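Local coordinates for protein taurine:2-oxoglutarate aminotransferase (Bifidobacterium kashiwanohense PV20-2, PDB 6JIX) that probably transfers the amino group of taurine to 2-oxoglutarate, with pyridoxal 5'-phosphate as its cofactor, at residues C139-H144 / N176-E181; G155-F160 / G411-I416; A191-D196 / L229-Y234; M218-G223 / C251-A256. One frame throughout, in Å; residues are numbered along the deposited sequence.

Contact 1 of 4, residues C139-H144 / N176-E181; sequences CYRSYH and NPNMYE. With PLP (pyridoxal-5'-phosphate), chain G.
Cys139 and Asn176 mark the closest approach of the two backbones, CA to CA 5.9 Å, where strand 135-139 ends and the loop behind the edge strand 171-174 begins. Beyond this point the chain turns sharply, with Arg141 at the centre of an inverse gamma turn, while 176-181 runs off toward the short helix 179-182. Into the turn reaches the side chain of Asn176, its CG placed between the backbone N and the carbonyl carbon (chi1 41°). Its amide reads both polar groups of one residue: Arg141 N donates to Asn176 OD1 at 3.2 Å, in the carbonyl plane and on a lone pair, and Asn176 ND2 returns a nearly straight bond to Arg141 O, also 3.2 Å long and with 173° at the hydrogen. CB of Cys139 packs against this amide, 3.4 Å from Asn176 ND2. The Arg141 chain is extended from CG to NE, and its NH1 donates a hydrogen bond to Asn176 O, 2.7 Å, the oxygen lying in the guanidinium plane and the donor nearly along the C=O axis. One guanidinium face rests on CB of Asn178, 3.5 Å from Arg141 CZ. Glu181 OE1 is 4.0 Å from Arg141 NH2, beyond a salt bridge. Further along the loop Tyr143 and His144 touch the cofactor, Tyr143 O lying 3.3 Å from PLP C2. The chemistry thus amounts to a reciprocal exchange: an asparagine amide fixes the backbone of an arginine whose guanidinium fixes the asparagine's own carbonyl, at the start of the loop that goes on to the cofactor.

Contact 2 of 4, residues G155-F160 / G411-I416; sequences GDWRRF and GRETNI
Arg158 and Arg412 meet tip to tip, their guanidinium groups stacked flat with centres 3.5 Å apart and planes only 6° from parallel. NH1 of Arg412 sits over the centre of the Arg158 group, 3.1 Å from its CZ. Two like charges this near would be expected to repel, and the neighbouring carboxylate is likely to offset part of that. Asp156 takes a bond from Arg158 NH2 on OD1, at 3.1 Å and in the guanidinium plane, while toward Arg412 the same oxygen makes a long, purely electrostatic pair, 3.9 Å from NE and over the face of the group. The hydrogen bond across the contact runs from Trp157 NE1 to the syn lone pair of Glu413 OE2, 3.0 Å long, the ring and carboxylate planes nearly perpendicular (88°). Arg412 NH2 also approaches the indole, 3.2 Å from Trp157 CZ2. Asp156, Arg158 and Arg412 form a salt-bridge network between two turns: a type I turn, Asp156 to Arg159, entering helix 159-162, and a type II' turn, Arg412 to Asn415, entering strand 415-418. Asp156 positions its own turn as well, OD2 accepting from Arg158 N in a capping bond. Further out, Asn225 ND2 donates to Asp156 OD1 and His389 N to Glu413 OE1. Arg158 makes cation-pi contacts with Tyr143 and with Trp23, a glutamate-binding residue, whereas Trp157 stacks on His389 and packs against Gln309 of the second subunit.

Contact 3 of 4, residues A191-D196 / L229-Y234; sequences ATVTAD and LPPEGY
Thr194, on helix 190-208, has more surface buried here than any other residue, and it meets the loop chiefly through its hydroxyl. With its oxygen anti to the carbonyl carbon (chi1 -79°), Thr194 OG1 donates to Glu232 O at 2.6 Å, approaching from above the carbonyl plane, 39° out of it. The methyl Thr194 CG2 packs 3.8 Å from Gly233 C. Pro231 is second in buried area. Pro231 CB comes 3.3 Å from Thr194 OG1, and Pro231 CG touches Val193 CG1 at 4.1 Å, the two apolar side chains crossing at about a right angle. Between Pro231 and Tyr234 the chain makes a type II turn closed by Tyr234 N to Pro231 O, 3.2 Å; Gly233, with positive phi, is the N-cap of helix 234-245. Tyr234 adds its CB beside the hydroxyl, 3.8 Å from Thr194 OG1. An alanine in place of Thr194 would probably leave Glu232 O without this donor and open a gap beside Gly233 where the methyl had packed. The helix grips the same turn from a second point, since Asp190 OD2 accepts from Glu232 N, while Asp190 O receives a weak bond from the threonine hydroxyl. Both backbone polar atoms of Glu232 are thus met by side chains of helix 190-208, Thr194 and Asp190, which ties the start of helix 234-245 to the first turns of helix 190-208.

Contact 4 of 4, residues M218-G223 / C251-A256; sequences MESIVG and CDEVMA. With PLP (pyridoxal-5'-phosphate), chain G.
Met218 pairs with Cys251, and Glu219 with Asp252, in two parallel bridges at the ends of strands 213-219 and 248-252. Backbone bonding comes first: Asp252 N donates to Met218 O at 2.9 Å, the same oxygen receives a CA-H contact from Cys251, and Ser220 N adds a weak bond to Asp252 O at 3.4 Å. Among polar side chains, the Ser220 OG to Glu253 OE2 bond is modelled doubtfully short. Glu219 OE1 accepts from Gly223 N at 2.9 Å, and Asp252 OD1 from Val254 N at 2.8 Å, an Asx turn. These strands, with helix 234-245 between them, form a beta-alpha-beta crossover in the seven-stranded sheet of the large domain of fold type I PLP enzymes. Cofactor contacts follow. Glu219 and Asp252 lie side by side, pointing the same way, with Glu219 OE1 3.1 Å from PLP C2A. CG of Asp252 is anti to the backbone N (chi1 -178°), and OD2 of Asp252 lies 2.7 Å from PLP N1, the aspartate-pyridine pairing characteristic of this fold. His144 ND1 and Asn120 ND2 also bond to OD2. An alanine at Asp252 would probably leave PLP N1 and the nitrogens of His144 and Asn120 without this partner and free the Val254 turn. Van der Waals packing completes the set: Val254 CG1 lies 3.7 Å from PLP C5, and Met255 SD 3.8 Å from Gly223 C.

How the contacts relate
From the N terminus, 139-144 opens contact 1 and 155-160 opens contact 2 before 176-181 closes contact 1, so these two cross. Contact 3 then opens at 191-196 and contact 4 at 218-223; 229-234 closes the former and 251-256 the latter, a second crossing pair. Both follow contact 1 in series, and both fall within the long excursion that ends when 411-416 closes contact 2. The 139-144 side of contact 1 and contact 4 meet at the cofactor, linked by Tyr143 N to Glu219 OE2. Pro177 packs on Pro231 and Val193, carrying contact 1 into contact 3, while contact 2 brings the strand 415-418 region against the turn that enters helix 159-162.

Contact 1 of 4, residues C139-H144 / N176-E181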
# COMPACT_ATOMS: atom_id res chain seq x y z
N CYS A 139 19.28 -6.50 -7.36
CA CYS A 139 20.38 -5.67 -7.84
C CYS A 139 20.64 -4.50 -6.91
O CYS A 139 19.70 -3.92 -6.35
CB CYS A 139 20.08 -5.13 -9.24
SG CYS A 139 19.58 -6.35 -10.43
N TYR A 140 21.92 -4.15 -6.77
CA TYR A 140 22.29 -2.94 -6.03
C TYR A 140 21.75 -1.69 -6.71
O TYR A 140 21.32 -0.75 -6.04
CB TYR A 140 23.82 -2.86 -5.91
CG TYR A 140 24.41 -3.59 -4.73
CD1 TYR A 140 24.04 -3.28 -3.43
CD2 TYR A 140 25.37 -4.59 -4.91
CE1 TYR A 140 24.60 -3.96 -2.34
CE2 TYR A 140 25.93 -5.27 -3.83
CZ TYR A 140 25.55 -4.95 -2.55
OH TYR A 140 26.11 -5.62 -1.47
N ARG A 141 21.74 -1.66 -8.05
CA ARG A 141 21.20 -0.52 -8.80
C ARG A 141 19.74 -0.80 -9.09
O ARG A 141 19.35 -1.21 -10.19
CB ARG A 141 21.99 -0.29 -10.07
CG ARG A 141 23.24 0.55 -9.94
CD ARG A 141 24.16 0.30 -11.14
NE ARG A 141 25.38 1.11 -11.12
CZ ARG A 141 26.57 0.68 -11.54
NH1 ARG A 141 26.70 -0.55 -12.00
NH2 ARG A 141 27.62 1.49 -11.49
N SER A 142 18.90 -0.55 -8.10
CA SER A 142 17.48 -0.87 -8.21
C SER A 142 16.71 -0.18 -7.09
O SER A 142 17.28 0.14 -6.03
CB SER A 142 17.25 -2.39 -8.15
OG SER A 142 17.21 -2.88 -6.81
N TYR A 143 15.43 0.06 -7.35
CA TYR A 143 14.48 0.49 -6.33
C TYR A 143 13.20 -0.31 -6.48
O TYR A 143 12.65 -0.43 -7.58
CB TYR A 143 14.17 1.99 -6.43
CG TYR A 143 13.21 2.47 -5.36
CD1 TYR A 143 13.62 2.59 -4.04
CD2 TYR A 143 11.89 2.80 -5.67
CE1 TYR A 143 12.75 3.04 -3.04
CE2 TYR A 143 11.00 3.25 -4.68
CZ TYR A 143 11.43 3.37 -3.36
OH TYR A 143 10.56 3.80 -2.36
N HIS A 144 12.71 -0.86 -5.35
CA HIS A 144 11.52 -1.70 -5.33
C HIS A 144 10.46 -1.28 -4.32
O HIS A 144 9.48 -2.01 -4.13
CB HIS A 144 11.89 -3.16 -5.06
CG HIS A 144 12.78 -3.76 -6.11
ND1 HIS A 144 12.32 -4.10 -7.36
CD2 HIS A 144 14.10 -4.06 -6.09
CE1 HIS A 144 13.32 -4.60 -8.07
NE2 HIS A 144 14.41 -4.59 -7.32
N ASN A 176 24.67 -5.01 -10.76
CA ASN A 176 24.32 -5.07 -12.17
C ASN A 176 25.08 -4.01 -12.95
O ASN A 176 25.49 -2.99 -12.38
CB ASN A 176 22.81 -4.87 -12.39
CG ASN A 176 22.20 -3.77 -11.51
OD1 ASN A 176 22.77 -3.38 -10.48
ND2 ASN A 176 21.02 -3.29 -11.90
N PRO A 177 25.30 -4.23 -14.24
CA PRO A 177 26.13 -3.30 -15.02
C PRO A 177 25.38 -2.03 -15.38
O PRO A 177 24.22 -2.06 -15.80
CB PRO A 177 26.47 -4.11 -16.28
CG PRO A 177 25.28 -4.99 -16.46
CD PRO A 177 24.83 -5.36 -15.06
N ASN A 178 26.07 -0.91 -15.21
CA ASN A 178 25.68 0.37 -15.79
C ASN A 178 26.75 0.68 -16.82
O ASN A 178 27.79 1.26 -16.49
CB ASN A 178 25.57 1.49 -14.75
CG ASN A 178 25.14 2.85 -15.35
OD1 ASN A 178 25.21 3.07 -16.57
ND2 ASN A 178 24.70 3.76 -14.49
N MET A 179 26.50 0.28 -18.07
CA MET A 179 27.56 0.22 -19.07
C MET A 179 28.40 1.50 -19.11
O MET A 179 29.62 1.45 -19.00
CB MET A 179 26.97 -0.08 -20.44
CG MET A 179 26.95 -1.55 -20.69
SD MET A 179 26.35 -1.94 -22.31
CE MET A 179 27.84 -2.65 -23.01
N TYR A 180 27.75 2.67 -19.25
CA TYR A 180 28.53 3.90 -19.34
C TYR A 180 29.36 4.13 -18.07
O TYR A 180 30.57 4.35 -18.15
CB TYR A 180 27.63 5.09 -19.62
CG TYR A 180 28.43 6.37 -19.73
CD1 TYR A 180 28.93 6.80 -20.96
CD2 TYR A 180 28.71 7.13 -18.60
CE1 TYR A 180 29.68 7.97 -21.05
CE2 TYR A 180 29.46 8.31 -18.68
CZ TYR A 180 29.94 8.72 -19.91
OH TYR A 180 30.69 9.88 -19.97
N GLU A 181 28.72 4.07 -16.90
CA GLU A 181 29.44 4.39 -15.66
C GLU A 181 30.55 3.39 -15.33
O GLU A 181 31.42 3.69 -14.50
CB GLU A 181 28.44 4.50 -14.50
CG GLU A 181 27.53 5.72 -14.57
CD GLU A 181 26.77 5.97 -13.28
OE1 GLU A 181 27.19 5.42 -12.24
OE2 GLU A 181 25.76 6.71 -13.32
N1 PLP G . 9.37 -0.54 -8.24
C2 PLP G . 9.81 0.40 -9.08
C2A PLP G . 10.57 0.02 -10.34
C3 PLP G . 9.58 1.78 -8.81
O3 PLP G . 10.03 2.77 -9.66
C4 PLP G . 8.90 2.15 -7.68
C4A PLP G . 8.66 3.66 -7.41
O4A PLP G . 9.44 4.50 -7.86
C5 PLP G . 8.44 1.11 -6.81
C6 PLP G . 8.69 -0.24 -7.12
C5A PLP G . 7.64 1.48 -5.51
O4P PLP G . 6.35 1.76 -5.92
P PLP G . 5.32 2.54 -4.93
O1P PLP G . 3.97 2.53 -5.48
O2P PLP G . 5.17 1.82 -3.64
O3P PLP G . 5.91 4.09 -4.65

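Contact 2 of 4, residues G155-F160 / G411-I416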
# COMPACT_ATOMS: atom_id res chain seq x y z
N GLY A 155 18.20 -1.74 -3.93
CA GLY A 155 19.63 -1.49 -3.92
C GLY A 155 20.06 -0.10 -3.49
O GLY A 155 21.08 0.04 -2.79
N ASP A 156 19.33 0.94 -3.90
CA ASP A 156 19.85 2.28 -3.69
C ASP A 156 19.76 2.67 -2.20
O ASP A 156 19.11 2.00 -1.38
CB ASP A 156 19.18 3.30 -4.62
CG ASP A 156 17.70 3.60 -4.29
OD1 ASP A 156 16.94 3.91 -5.24
OD2 ASP A 156 17.31 3.55 -3.09
N TRP A 157 20.43 3.77 -1.87
CA TRP A 157 20.72 4.12 -0.49
C TRP A 157 19.48 4.41 0.35
O TRP A 157 19.61 4.53 1.57
CB TRP A 157 21.67 5.33 -0.46
CG TRP A 157 21.24 6.51 -1.32
CD1 TRP A 157 21.72 6.84 -2.56
CD2 TRP A 157 20.27 7.52 -0.99
NE1 TRP A 157 21.09 7.98 -3.02
CE2 TRP A 157 20.21 8.42 -2.07
CE3 TRP A 157 19.45 7.75 0.13
CZ2 TRP A 157 19.36 9.53 -2.08
CZ3 TRP A 157 18.60 8.85 0.11
CH2 TRP A 157 18.56 9.72 -0.98
N ARG A 158 18.30 4.52 -0.26
CA ARG A 158 17.09 4.68 0.54
C ARG A 158 16.81 3.46 1.42
O ARG A 158 15.97 3.55 2.33
CB ARG A 158 15.90 4.96 -0.38
CG ARG A 158 15.97 6.34 -1.04
CD ARG A 158 14.77 6.60 -1.90
NE ARG A 158 14.92 5.98 -3.20
CZ ARG A 158 14.05 6.13 -4.20
NH1 ARG A 158 12.97 6.87 -4.02
NH2 ARG A 158 14.27 5.54 -5.37
N ARG A 159 17.49 2.34 1.16
CA ARG A 159 17.43 1.16 2.01
C ARG A 159 18.14 1.35 3.36
O ARG A 159 17.78 0.68 4.34
CB ARG A 159 18.05 -0.03 1.25
CG ARG A 159 18.79 -1.03 2.13
CD ARG A 159 19.03 -2.32 1.38
NE ARG A 159 19.92 -2.08 0.26
CZ ARG A 159 21.25 -2.08 0.35
NH1 ARG A 159 21.83 -2.31 1.51
NH2 ARG A 159 22.00 -1.84 -0.73
N PHE A 160 19.12 2.27 3.46
CA PHE A 160 19.93 2.38 4.67
C PHE A 160 19.06 2.72 5.88
O PHE A 160 19.28 2.19 6.98
CB PHE A 160 21.04 3.42 4.47
CG PHE A 160 21.98 3.12 3.33
CD1 PHE A 160 21.93 1.90 2.65
CD2 PHE A 160 22.92 4.06 2.93
CE1 PHE A 160 22.79 1.62 1.57
CE2 PHE A 160 23.79 3.80 1.86
CZ PHE A 160 23.72 2.58 1.17
N GLY A 411 15.13 13.43 -11.62
CA GLY A 411 16.18 12.46 -11.86
C GLY A 411 16.66 11.92 -10.54
O GLY A 411 16.26 12.38 -9.47
N ARG A 412 17.48 10.88 -10.62
CA ARG A 412 18.21 10.37 -9.47
C ARG A 412 19.69 10.33 -9.83
O ARG A 412 20.06 10.31 -11.01
CB ARG A 412 17.71 8.99 -9.05
CG ARG A 412 16.35 9.05 -8.32
CD ARG A 412 16.06 7.79 -7.53
NE ARG A 412 17.01 7.62 -6.44
CZ ARG A 412 16.81 8.08 -5.20
NH1 ARG A 412 15.68 8.72 -4.90
NH2 ARG A 412 17.74 7.89 -4.28
N GLU A 413 20.53 10.39 -8.81
CA GLU A 413 21.98 10.26 -9.01
C GLU A 413 22.44 11.32 -10.00
O GLU A 413 22.29 12.53 -9.72
CB GLU A 413 22.29 8.82 -9.41
CG GLU A 413 22.15 7.80 -8.29
CD GLU A 413 22.35 8.40 -6.90
OE1 GLU A 413 23.35 9.12 -6.68
OE2 GLU A 413 21.49 8.13 -6.03
N THR A 414 23.01 10.94 -11.15
CA THR A 414 23.63 11.86 -12.09
C THR A 414 22.81 11.97 -13.37
O THR A 414 23.35 12.34 -14.42
CB THR A 414 25.07 11.41 -12.41
OG1 THR A 414 25.88 12.51 -12.82
CG2 THR A 414 25.13 10.36 -13.52
N ASN A 415 21.50 11.66 -13.30
CA ASN A 415 20.66 11.54 -14.49
C ASN A 415 19.53 12.55 -14.50
O ASN A 415 19.04 12.99 -13.46
CB ASN A 415 20.07 10.15 -14.61
CG ASN A 415 21.11 9.09 -14.47
OD1 ASN A 415 21.29 8.50 -13.39
ND2 ASN A 415 21.86 8.87 -15.55
N ILE A 416 19.13 12.88 -15.72
CA ILE A 416 17.87 13.54 -16.01
C ILE A 416 16.99 12.53 -16.73
O ILE A 416 17.42 11.94 -17.73
CB ILE A 416 18.06 14.82 -16.84
CG1 ILE A 416 19.15 15.70 -16.22
CG2 ILE A 416 16.77 15.58 -16.87
CD1 ILE A 416 19.42 16.98 -16.95

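Contact 3 of 4, residues A191-D196 / L229-Y234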
# COMPACT_ATOMS: atom_id res chain seq x y z
N ALA A 191 28.65 -7.91 -25.48
CA ALA A 191 28.88 -9.33 -25.29
C ALA A 191 29.87 -9.61 -24.16
O ALA A 191 29.72 -10.61 -23.45
CB ALA A 191 29.38 -9.94 -26.59
N THR A 192 30.85 -8.71 -23.98
CA THR A 192 31.83 -8.84 -22.90
C THR A 192 31.21 -8.52 -21.55
O THR A 192 31.40 -9.25 -20.56
CB THR A 192 33.01 -7.89 -23.14
OG1 THR A 192 33.56 -8.10 -24.44
CG2 THR A 192 34.07 -8.12 -22.11
N VAL A 193 30.53 -7.38 -21.48
CA VAL A 193 29.88 -6.99 -20.24
C VAL A 193 28.85 -8.04 -19.83
O VAL A 193 28.77 -8.43 -18.66
CB VAL A 193 29.27 -5.59 -20.39
CG1 VAL A 193 28.66 -5.17 -19.09
CG2 VAL A 193 30.36 -4.63 -20.79
N THR A 194 28.08 -8.54 -20.79
CA THR A 194 27.08 -9.55 -20.47
C THR A 194 27.74 -10.82 -19.96
O THR A 194 27.38 -11.35 -18.90
CB THR A 194 26.22 -9.82 -21.70
OG1 THR A 194 25.26 -8.76 -21.82
CG2 THR A 194 25.49 -11.17 -21.63
N ALA A 195 28.78 -11.28 -20.65
CA ALA A 195 29.46 -12.49 -20.23
C ALA A 195 30.03 -12.33 -18.83
O ALA A 195 29.90 -13.23 -17.99
CB ALA A 195 30.56 -12.85 -21.23
N ASP A 196 30.65 -11.18 -18.54
CA ASP A 196 31.26 -10.97 -17.23
C ASP A 196 30.19 -10.89 -16.14
O ASP A 196 30.31 -11.54 -15.09
CB ASP A 196 32.16 -9.73 -17.26
CG ASP A 196 32.54 -9.25 -15.87
OD1 ASP A 196 32.54 -10.05 -14.90
OD2 ASP A 196 32.85 -8.04 -15.74
N LEU A 229 19.52 0.80 -19.44
CA LEU A 229 19.33 -0.28 -20.40
C LEU A 229 20.40 -1.35 -20.20
O LEU A 229 21.59 -1.02 -20.12
CB LEU A 229 19.39 0.27 -21.83
CG LEU A 229 18.40 1.40 -22.10
CD1 LEU A 229 18.68 2.05 -23.45
CD2 LEU A 229 16.94 0.90 -22.00
N PRO A 230 20.01 -2.62 -20.08
CA PRO A 230 20.99 -3.69 -19.87
C PRO A 230 21.77 -3.99 -21.13
O PRO A 230 21.26 -3.78 -22.25
CB PRO A 230 20.11 -4.88 -19.47
CG PRO A 230 18.81 -4.61 -20.16
CD PRO A 230 18.63 -3.12 -20.06
N PRO A 231 22.99 -4.52 -21.01
CA PRO A 231 23.70 -5.01 -22.20
C PRO A 231 22.92 -6.14 -22.86
O PRO A 231 22.19 -6.88 -22.20
CB PRO A 231 25.04 -5.50 -21.64
CG PRO A 231 24.79 -5.72 -20.15
CD PRO A 231 23.82 -4.64 -19.79
N GLU A 232 23.07 -6.23 -24.18
CA GLU A 232 22.41 -7.27 -24.96
C GLU A 232 22.65 -8.62 -24.34
O GLU A 232 23.76 -8.93 -23.93
CB GLU A 232 22.97 -7.25 -26.39
CG GLU A 232 22.20 -8.10 -27.37
CD GLU A 232 20.79 -7.57 -27.59
OE1 GLU A 232 19.92 -8.37 -28.03
OE2 GLU A 232 20.54 -6.36 -27.32
N GLY A 233 21.59 -9.43 -24.23
CA GLY A 233 21.72 -10.80 -23.77
C GLY A 233 21.74 -11.02 -22.27
O GLY A 233 21.64 -12.18 -21.83
N TYR A 234 21.88 -9.96 -21.46
CA TYR A 234 21.96 -10.09 -20.01
C TYR A 234 20.67 -10.63 -19.40
O TYR A 234 20.69 -11.60 -18.63
CB TYR A 234 22.32 -8.74 -19.40
CG TYR A 234 22.51 -8.73 -17.90
CD1 TYR A 234 23.58 -9.41 -17.29
CD2 TYR A 234 21.65 -8.01 -17.09
CE1 TYR A 234 23.76 -9.36 -15.91
CE2 TYR A 234 21.83 -7.96 -15.71
CZ TYR A 234 22.88 -8.63 -15.13
OH TYR A 234 23.04 -8.57 -13.77

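Contact 4 of 4, residues M218-G223 / C251-A256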
# COMPACT_ATOMS: atom_id res chain seq x y z
N MET A 218 14.38 -8.33 -10.26
CA MET A 218 15.01 -7.21 -10.95
C MET A 218 13.99 -6.40 -11.72
O MET A 218 13.03 -6.95 -12.26
CB MET A 218 16.20 -7.63 -11.86
CG MET A 218 16.15 -8.96 -12.50
SD MET A 218 17.85 -9.53 -12.85
CE MET A 218 18.59 -8.18 -13.76
N GLU A 219 14.16 -5.08 -11.69
CA GLU A 219 13.48 -4.20 -12.63
C GLU A 219 13.79 -4.62 -14.06
O GLU A 219 14.97 -4.76 -14.43
CB GLU A 219 13.92 -2.75 -12.44
CG GLU A 219 13.41 -2.04 -11.22
CD GLU A 219 14.01 -0.64 -11.07
OE1 GLU A 219 13.37 0.33 -11.53
OE2 GLU A 219 15.12 -0.51 -10.49
N SER A 220 12.74 -4.76 -14.87
CA SER A 220 12.95 -5.15 -16.27
C SER A 220 14.01 -4.27 -16.92
O SER A 220 14.99 -4.77 -17.48
CB SER A 220 11.62 -5.07 -17.03
OG SER A 220 10.67 -6.03 -16.57
N ILE A 221 13.86 -2.95 -16.79
CA ILE A 221 14.89 -1.97 -17.11
C ILE A 221 14.98 -1.06 -15.90
O ILE A 221 13.96 -0.51 -15.47
CB ILE A 221 14.54 -1.16 -18.37
CG1 ILE A 221 14.64 -2.03 -19.61
CG2 ILE A 221 15.48 0.05 -18.50
CD1 ILE A 221 13.82 -1.50 -20.80
N VAL A 222 16.18 -0.95 -15.31
CA VAL A 222 16.32 -0.15 -14.09
C VAL A 222 15.85 1.27 -14.37
O VAL A 222 16.41 1.96 -15.23
CB VAL A 222 17.75 -0.19 -13.55
CG1 VAL A 222 17.99 0.98 -12.61
CG2 VAL A 222 17.98 -1.48 -12.80
N GLY A 223 14.85 1.73 -13.61
CA GLY A 223 14.14 2.96 -13.93
C GLY A 223 14.54 4.21 -13.20
O GLY A 223 15.30 5.03 -13.72
N CYS A 251 10.23 -10.00 -12.48
CA CYS A 251 10.52 -8.71 -13.07
C CYS A 251 9.61 -7.66 -12.45
O CYS A 251 8.41 -7.89 -12.27
CB CYS A 251 10.32 -8.72 -14.59
SG CYS A 251 11.50 -9.72 -15.47
N ASP A 252 10.19 -6.51 -12.11
CA ASP A 252 9.45 -5.38 -11.57
C ASP A 252 9.07 -4.46 -12.73
O ASP A 252 9.93 -3.79 -13.32
CB ASP A 252 10.30 -4.68 -10.51
CG ASP A 252 9.59 -3.51 -9.85
OD1 ASP A 252 8.69 -2.91 -10.49
OD2 ASP A 252 9.95 -3.17 -8.69
N GLU A 253 7.78 -4.42 -13.07
CA GLU A 253 7.26 -3.56 -14.12
C GLU A 253 6.59 -2.31 -13.57
O GLU A 253 5.87 -1.63 -14.30
CB GLU A 253 6.25 -4.32 -14.99
CG GLU A 253 6.80 -5.50 -15.75
CD GLU A 253 7.45 -5.10 -17.05
OE1 GLU A 253 6.92 -4.18 -17.70
OE2 GLU A 253 8.50 -5.68 -17.40
N VAL A 254 6.82 -1.99 -12.30
CA VAL A 254 6.09 -0.88 -11.68
C VAL A 254 6.30 0.41 -12.49
O VAL A 254 5.35 1.17 -12.73
CB VAL A 254 6.50 -0.71 -10.21
CG1 VAL A 254 6.12 0.68 -9.69
CG2 VAL A 254 5.86 -1.80 -9.35
N MET A 255 7.54 0.68 -12.89
CA MET A 255 7.83 1.89 -13.64
C MET A 255 7.85 1.68 -15.15
O MET A 255 7.41 2.56 -15.90
CB MET A 255 9.18 2.49 -13.20
CG MET A 255 9.59 3.68 -14.05
SD MET A 255 10.76 4.82 -13.27
CE MET A 255 9.94 5.06 -11.70
N ALA A 256 8.30 0.52 -15.62
CA ALA A 256 8.50 0.30 -17.04
C ALA A 256 7.31 -0.36 -17.72
O ALA A 256 7.37 -0.60 -18.93
CB ALA A 256 9.76 -0.54 -17.27
N1 PLP G . 9.37 -0.54 -8.24
C2 PLP G . 9.81 0.40 -9.08
C2A PLP G . 10.57 0.02 -10.34
C3 PLP G . 9.58 1.78 -8.81
O3 PLP G . 10.03 2.77 -9.66
C4 PLP G . 8.90 2.15 -7.68
C4A PLP G . 8.66 3.66 -7.41
O4A PLP G . 9.44 4.50 -7.86
C5 PLP G . 8.44 1.11 -6.81
C6 PLP G . 8.69 -0.24 -7.12
C5A PLP G . 7.64 1.48 -5.51
O4P PLP G . 6.35 1.76 -5.92
P PLP G . 5.32 2.54 -4.93
O1P PLP G . 3.97 2.53 -5.48
O2P PLP G . 5.17 1.82 -3.64
O3P PLP G . 5.91 4.09 -4.65